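Local coordinates for protein glycosyl hydrolase family 26 (Bacteroides ovatus, PDB 4ZXO) that probably hydrolyses the backbone of beta-mannans such as galactomannan, as a family GH26 beta-mannanase, at residues V142-L147 against R196-N201; T269-E274 against V298-N303. One frame throughout, in Å; residues are numbered along the deposited sequence.

Interaction 1. Residues V142-L147 against R196-N201; sequences VADFLL and RLKGVN
The carboxylate of Asp144 is the flat group here, and Lys198 NZ reaches its OD1 at 2.9 Å from the syn side, tilted 26° out of the carboxylate plane. This salt bridge spans the outer margin of the contact. Lys198 is bent at chi2 and chi3, folding the aliphatic chain over Ala143, whose CB is packed tightly against Lys198 CG at 3.5 Å. Farther in, Val200 forks between three residues of helix 132-147. Its CG1, anti to the backbone N (chi1 -175°), touches Leu146 CB at 3.8 Å, while CG2 meets Ala143 CB at 3.7 Å and Leu147 CG at 3.9 Å. In the TIM barrel these are neighbouring outer helices, and 196-201 is the last of helix 181-197 and the turn that leads to strand 203-207. A Schellman motif ends that helix, with Gly199 at positive phi; Val200 then centres an inverse gamma turn. Leu147 covers the backbone of this turn, CD1 lying 3.5 Å from Lys198 O and CD2 3.6 Å from Gly199 O. Leu195 backs Ala143, Leu146 and Val200, and Asn202 ND2 bonds to Leu146 O.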
loop_
_atom_site.group_PDB
_atom_site.type_symbol
_atom_site.label_atom_id
_atom_site.label_comp_id
_atom_site.label_asym_id
_atom_site.label_seq_id
_atom_site.Cartn_x
_atom_site.Cartn_y
_atom_site.Cartn_z
ATOM N N VAL A 142 -0.310 -16.208 -3.335
ATOM C CA VAL A 142 -0.932 -14.873 -3.301
ATOM C C VAL A 142 -2.174 -14.811 -4.202
ATOM O O VAL A 142 -3.237 -14.307 -3.802
ATOM C CB VAL A 142 0.084 -13.792 -3.760
ATOM C CG1 VAL A 142 -0.642 -12.438 -3.996
ATOM C CG2 VAL A 142 1.196 -13.652 -2.711
ATOM N N ALA A 143 -2.062 -15.329 -5.430
ATOM C CA ALA A 143 -3.218 -15.299 -6.348
ATOM C C ALA A 143 -4.456 -15.984 -5.734
ATOM O O ALA A 143 -5.587 -15.430 -5.754
ATOM C CB ALA A 143 -2.839 -15.948 -7.683
ATOM N N ASP A 144 -4.244 -17.165 -5.150
ATOM C CA ASP A 144 -5.366 -17.880 -4.540
ATOM C C ASP A 144 -6.003 -17.098 -3.372
ATOM O O ASP A 144 -7.248 -17.095 -3.228
ATOM C CB ASP A 144 -4.911 -19.231 -4.019
ATOM C CG ASP A 144 -4.640 -20.230 -5.117
ATOM O OD1 ASP A 144 -5.124 -20.031 -6.256
ATOM O OD2 ASP A 144 -3.940 -21.215 -4.821
ATOM N N PHE A 145 -5.180 -16.393 -2.577
ATOM C CA PHE A 145 -5.750 -15.556 -1.535
ATOM C C PHE A 145 -6.583 -14.424 -2.147
ATOM O O PHE A 145 -7.697 -14.154 -1.710
ATOM C CB PHE A 145 -4.677 -14.984 -0.636
ATOM C CG PHE A 145 -5.254 -14.175 0.473
ATOM C CD1 PHE A 145 -5.790 -14.787 1.575
ATOM C CD2 PHE A 145 -5.279 -12.799 0.415
ATOM C CE1 PHE A 145 -6.343 -14.023 2.616
ATOM C CE2 PHE A 145 -5.825 -12.027 1.455
ATOM C CZ PHE A 145 -6.360 -12.655 2.541
ATOM N N LEU A 146 -6.045 -13.753 -3.151
ATOM C CA LEU A 146 -6.771 -12.658 -3.794
ATOM C C LEU A 146 -8.130 -13.102 -4.368
ATOM O O LEU A 146 -9.118 -12.362 -4.329
ATOM C CB LEU A 146 -5.902 -12.048 -4.898
ATOM C CG LEU A 146 -4.636 -11.334 -4.350
ATOM C CD1 LEU A 146 -3.760 -10.795 -5.474
ATOM C CD2 LEU A 146 -4.966 -10.206 -3.358
ATOM N N LEU A 147 -8.147 -14.300 -4.937
ATOM C CA LEU A 147 -9.392 -14.830 -5.508
ATOM C C LEU A 147 -10.430 -15.181 -4.428
ATOM O O LEU A 147 -11.620 -15.392 -4.726
ATOM C CB LEU A 147 -9.082 -16.055 -6.356
ATOM C CG LEU A 147 -8.337 -15.669 -7.632
ATOM C CD1 LEU A 147 -7.733 -16.898 -8.295
ATOM C CD2 LEU A 147 -9.308 -14.978 -8.560
ATOM N N ARG A 196 -2.469 -12.981 -13.885
ATOM C CA ARG A 196 -3.375 -13.068 -15.048
ATOM C C ARG A 196 -3.792 -14.489 -15.416
ATOM O O ARG A 196 -4.956 -14.736 -15.747
ATOM C CB ARG A 196 -2.752 -12.441 -16.280
ATOM C CG ARG A 196 -2.627 -10.949 -16.211
ATOM C CD ARG A 196 -1.924 -10.451 -17.440
ATOM N NE ARG A 196 -2.776 -10.581 -18.615
ATOM C CZ ARG A 196 -2.298 -10.676 -19.837
ATOM N NH1 ARG A 196 -0.970 -10.682 -20.011
ATOM N NH2 ARG A 196 -3.140 -10.785 -20.866
ATOM N N LEU A 197 -2.835 -15.407 -15.381
ATOM C CA LEU A 197 -3.151 -16.793 -15.685
ATOM C C LEU A 197 -4.204 -17.339 -14.729
ATOM O O LEU A 197 -5.091 -18.080 -15.149
ATOM C CB LEU A 197 -1.911 -17.660 -15.611
ATOM C CG LEU A 197 -0.937 -17.714 -16.775
ATOM C CD1 LEU A 197 0.372 -18.341 -16.323
ATOM C CD2 LEU A 197 -1.516 -18.499 -17.926
ATOM N N LYS A 198 -4.098 -16.945 -13.452
ATOM C CA LYS A 198 -5.013 -17.399 -12.401
ATOM C C LYS A 198 -6.387 -16.739 -12.497
ATOM O O LYS A 198 -7.317 -17.122 -11.776
ATOM C CB LYS A 198 -4.412 -17.100 -10.995
ATOM C CG LYS A 198 -3.042 -17.735 -10.646
ATOM C CD LYS A 198 -3.052 -19.193 -10.270
ATOM C CE LYS A 198 -3.523 -19.439 -8.863
ATOM N NZ LYS A 198 -3.796 -20.895 -8.695
ATOM N N GLY A 199 -6.520 -15.715 -13.345
ATOM C CA GLY A 199 -7.765 -14.980 -13.471
ATOM C C GLY A 199 -7.971 -14.022 -12.326
ATOM O O GLY A 199 -9.119 -13.738 -11.930
ATOM N N VAL A 200 -6.865 -13.513 -11.773
ATOM C CA VAL A 200 -6.993 -12.534 -10.692
ATOM C C VAL A 200 -7.368 -11.169 -11.287
ATOM O O VAL A 200 -6.536 -10.296 -11.425
ATOM C CB VAL A 200 -5.692 -12.417 -9.874
ATOM C CG1 VAL A 200 -5.914 -11.501 -8.700
ATOM C CG2 VAL A 200 -5.317 -13.784 -9.316
ATOM N N ASN A 201 -8.634 -10.945 -11.544
ATOM C CA ASN A 201 -9.081 -9.755 -12.248
ATOM C C ASN A 201 -9.510 -8.640 -11.326
ATOM O O ASN A 201 -10.077 -7.642 -11.753
ATOM C CB ASN A 201 -10.225 -10.143 -13.198
ATOM C CG ASN A 201 -9.790 -11.145 -14.204
ATOM O OD1 ASN A 201 -8.604 -11.210 -14.571
ATOM N ND2 ASN A 201 -10.726 -11.955 -14.666
#

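Interaction 2. Residues T269-E274 against V298-N303; sequences TETGLE and VLVWRN
Glu270 lies with its carboxylate against the CE3-CZ3 rim of the six-membered ring of Trp301, the two planes only 20° apart. OE1 stands 3.8 Å above the plane of the Trp301 ring, over one face near the rim, and OE2 of Glu270 comes within 3.5 Å of CZ3 of Trp301. The two side chains run side by side and point the same way. The backbones pair next to them: Thr271 N donates to Leu299 O at 2.9 Å, and Leu299 O also takes a CA-H...O contact from Glu270. Val300 CA lies 3.2 Å from Thr271 O in a second CA-H...O contact, and Trp301 N gives Thr271 O a weak bond at 3.4 Å. This is a parallel bridge, Thr271 with Val300, at the C-terminal ends of the seventh and eighth strands of the TIM barrel, joined by a beta-alpha-beta crossover through helix 281-290. In clan GH-A enzymes the active site lies at this end of the barrel. Thr271 CG2 packs on Val298 CG2 at 3.8 Å, while Leu299 covers the carbonyl of Thr269, its CD2 3.5 Å from Thr269 O. The second shell fixes the polar ends. Arg162 makes a salt bridge with Glu270 OE2, and Tyr237 OH bonds to OE1 and the Tyr237 side chain touches Trp301, so both carboxylate oxygens are held as the group lies against the indole. Thr271 OG1 bonds to Val236 O and Tyr244 OH, and Thr269 OG1 to Asp235.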
loop_
_atom_site.group_PDB
_atom_site.type_symbol
_atom_site.label_atom_id
_atom_site.label_comp_id
_atom_site.label_asym_id
_atom_site.label_seq_id
_atom_site.Cartn_x
_atom_site.Cartn_y
_atom_site.Cartn_z
ATOM N N THR A 269 1.969 5.964 -0.558
ATOM C CA THR A 269 1.549 4.620 -0.195
ATOM C C THR A 269 2.036 4.199 1.203
ATOM O O THR A 269 1.460 3.280 1.794
ATOM C CB THR A 269 1.996 3.584 -1.279
ATOM O OG1 THR A 269 3.360 3.826 -1.655
ATOM C CG2 THR A 269 1.093 3.784 -2.516
ATOM N N GLU A 270 3.084 4.849 1.715
ATOM C CA GLU A 270 3.446 4.723 3.147
ATOM C C GLU A 270 4.016 6.062 3.589
ATOM O O GLU A 270 4.849 6.642 2.886
ATOM C CB GLU A 270 4.526 3.675 3.439
ATOM C CG GLU A 270 4.129 2.260 3.234
ATOM C CD GLU A 270 5.171 1.282 3.704
ATOM O OE1 GLU A 270 5.970 1.601 4.608
ATOM O OE2 GLU A 270 5.209 0.154 3.181
ATOM N N THR A 271 3.631 6.542 4.760
ATOM C CA THR A 271 4.281 7.643 5.399
ATOM C C THR A 271 3.967 7.580 6.890
ATOM O O THR A 271 3.300 6.638 7.385
ATOM C CB THR A 271 3.834 9.009 4.804
ATOM O OG1 THR A 271 4.736 10.054 5.238
ATOM C CG2 THR A 271 2.441 9.339 5.171
ATOM N N GLY A 272 4.501 8.545 7.616
ATOM C CA GLY A 272 4.247 8.640 9.048
ATOM C C GLY A 272 5.400 9.217 9.801
ATOM O O GLY A 272 6.509 9.387 9.268
ATOM N N LEU A 273 5.120 9.550 11.065
ATOM C CA LEU A 273 6.130 9.987 12.038
ATOM C C LEU A 273 6.022 9.050 13.213
ATOM O O LEU A 273 4.986 9.071 13.912
ATOM C CB LEU A 273 5.873 11.423 12.484
ATOM C CG LEU A 273 6.697 11.895 13.691
ATOM C CD1 LEU A 273 8.143 11.920 13.262
ATOM C CD2 LEU A 273 6.242 13.298 14.115
ATOM N N GLU A 274 7.034 8.196 13.404
ATOM C CA GLU A 274 6.907 7.167 14.428
ATOM C C GLU A 274 6.609 7.767 15.836
ATOM O O GLU A 274 7.357 8.652 16.326
ATOM C CB GLU A 274 8.177 6.303 14.444
ATOM C CG GLU A 274 8.024 5.152 15.372
ATOM C CD GLU A 274 9.279 4.337 15.521
ATOM O OE1 GLU A 274 10.397 4.912 15.440
ATOM O OE2 GLU A 274 9.161 3.111 15.707
ATOM N N VAL A 298 -3.371 8.576 0.960
ATOM C CA VAL A 298 -2.177 8.695 1.797
ATOM C C VAL A 298 -2.349 7.687 2.903
ATOM O O VAL A 298 -3.410 7.681 3.564
ATOM C CB VAL A 298 -1.987 10.126 2.411
ATOM C CG1 VAL A 298 -3.170 10.597 3.176
ATOM C CG2 VAL A 298 -0.753 10.165 3.344
ATOM N N LEU A 299 -1.335 6.861 3.148
ATOM C CA LEU A 299 -1.498 5.787 4.106
ATOM C C LEU A 299 -0.402 5.862 5.133
ATOM O O LEU A 299 0.768 5.952 4.779
ATOM C CB LEU A 299 -1.447 4.425 3.382
ATOM C CG LEU A 299 -1.714 3.263 4.354
ATOM C CD1 LEU A 299 -2.773 2.294 3.836
ATOM C CD2 LEU A 299 -0.418 2.567 4.653
ATOM N N VAL A 300 -0.773 5.820 6.405
ATOM C CA VAL A 300 0.246 5.788 7.468
ATOM C C VAL A 300 0.350 4.363 8.023
ATOM O O VAL A 300 -0.608 3.540 7.966
ATOM C CB VAL A 300 -0.053 6.775 8.626
ATOM C CG1 VAL A 300 -0.147 8.215 8.089
ATOM C CG2 VAL A 300 -1.271 6.357 9.435
ATOM N N TRP A 301 1.523 4.065 8.591
ATOM C CA TRP A 301 1.866 2.680 8.927
ATOM C C TRP A 301 1.191 2.218 10.233
ATOM O O TRP A 301 0.421 2.962 10.846
ATOM C CB TRP A 301 3.400 2.523 8.988
ATOM C CG TRP A 301 3.843 1.068 8.824
ATOM C CD1 TRP A 301 4.563 0.286 9.737
ATOM C CD2 TRP A 301 3.570 0.198 7.709
ATOM N NE1 TRP A 301 4.737 -0.990 9.235
ATOM C CE2 TRP A 301 4.131 -1.073 8.006
ATOM C CE3 TRP A 301 2.931 0.389 6.474
ATOM C CZ2 TRP A 301 4.096 -2.135 7.087
ATOM C CZ3 TRP A 301 2.863 -0.674 5.575
ATOM C CH2 TRP A 301 3.438 -1.924 5.900
ATOM N N ARG A 302 1.408 0.953 10.583
ATOM C CA ARG A 302 0.610 0.255 11.605
ATOM C C ARG A 302 0.817 0.743 13.021
ATOM O O ARG A 302 1.795 1.412 13.327
ATOM C CB ARG A 302 0.889 -1.266 11.548
ATOM C CG ARG A 302 2.284 -1.649 12.006
ATOM C CD ARG A 302 2.709 -3.015 11.462
ATOM N NE ARG A 302 3.957 -3.417 12.148
ATOM C CZ ARG A 302 4.013 -4.113 13.297
ATOM N NH1 ARG A 302 2.887 -4.566 13.915
ATOM N NH2 ARG A 302 5.213 -4.326 13.855
ATOM N N ASN A 303 -0.166 0.454 13.865
ATOM C CA ASN A 303 -0.039 0.747 15.304
ATOM C C ASN A 303 0.285 -0.542 16.019
ATOM O O ASN A 303 -0.610 -1.336 16.309
ATOM C CB ASN A 303 -1.338 1.379 15.833
ATOM C CG ASN A 303 -1.463 2.850 15.457
ATOM O OD1 ASN A 303 -0.760 3.324 14.551
ATOM N ND2 ASN A 303 -2.358 3.569 16.139
#

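How the interactions relate
From the N terminus, interaction 1 comes first: after helix 132-147 the chain passes through strand 159-162 and most of helix 181-197, then returns at residues 196-201, closing a loop with 48 residues between. Only later does interaction 2 close a shorter one, with 23 residues between 269-274 and 298-303, including helix 281-290. The two loops follow in series and neither nest nor cross. The centres of interaction 1 and interaction 2 are about 27 Å apart, on opposite sides of the chain's centre. Interaction 1 joins one outer helix to the C-terminal turn of the next, near the end where the barrel strands begin; interaction 2 joins two strands of the inner wall where they finish.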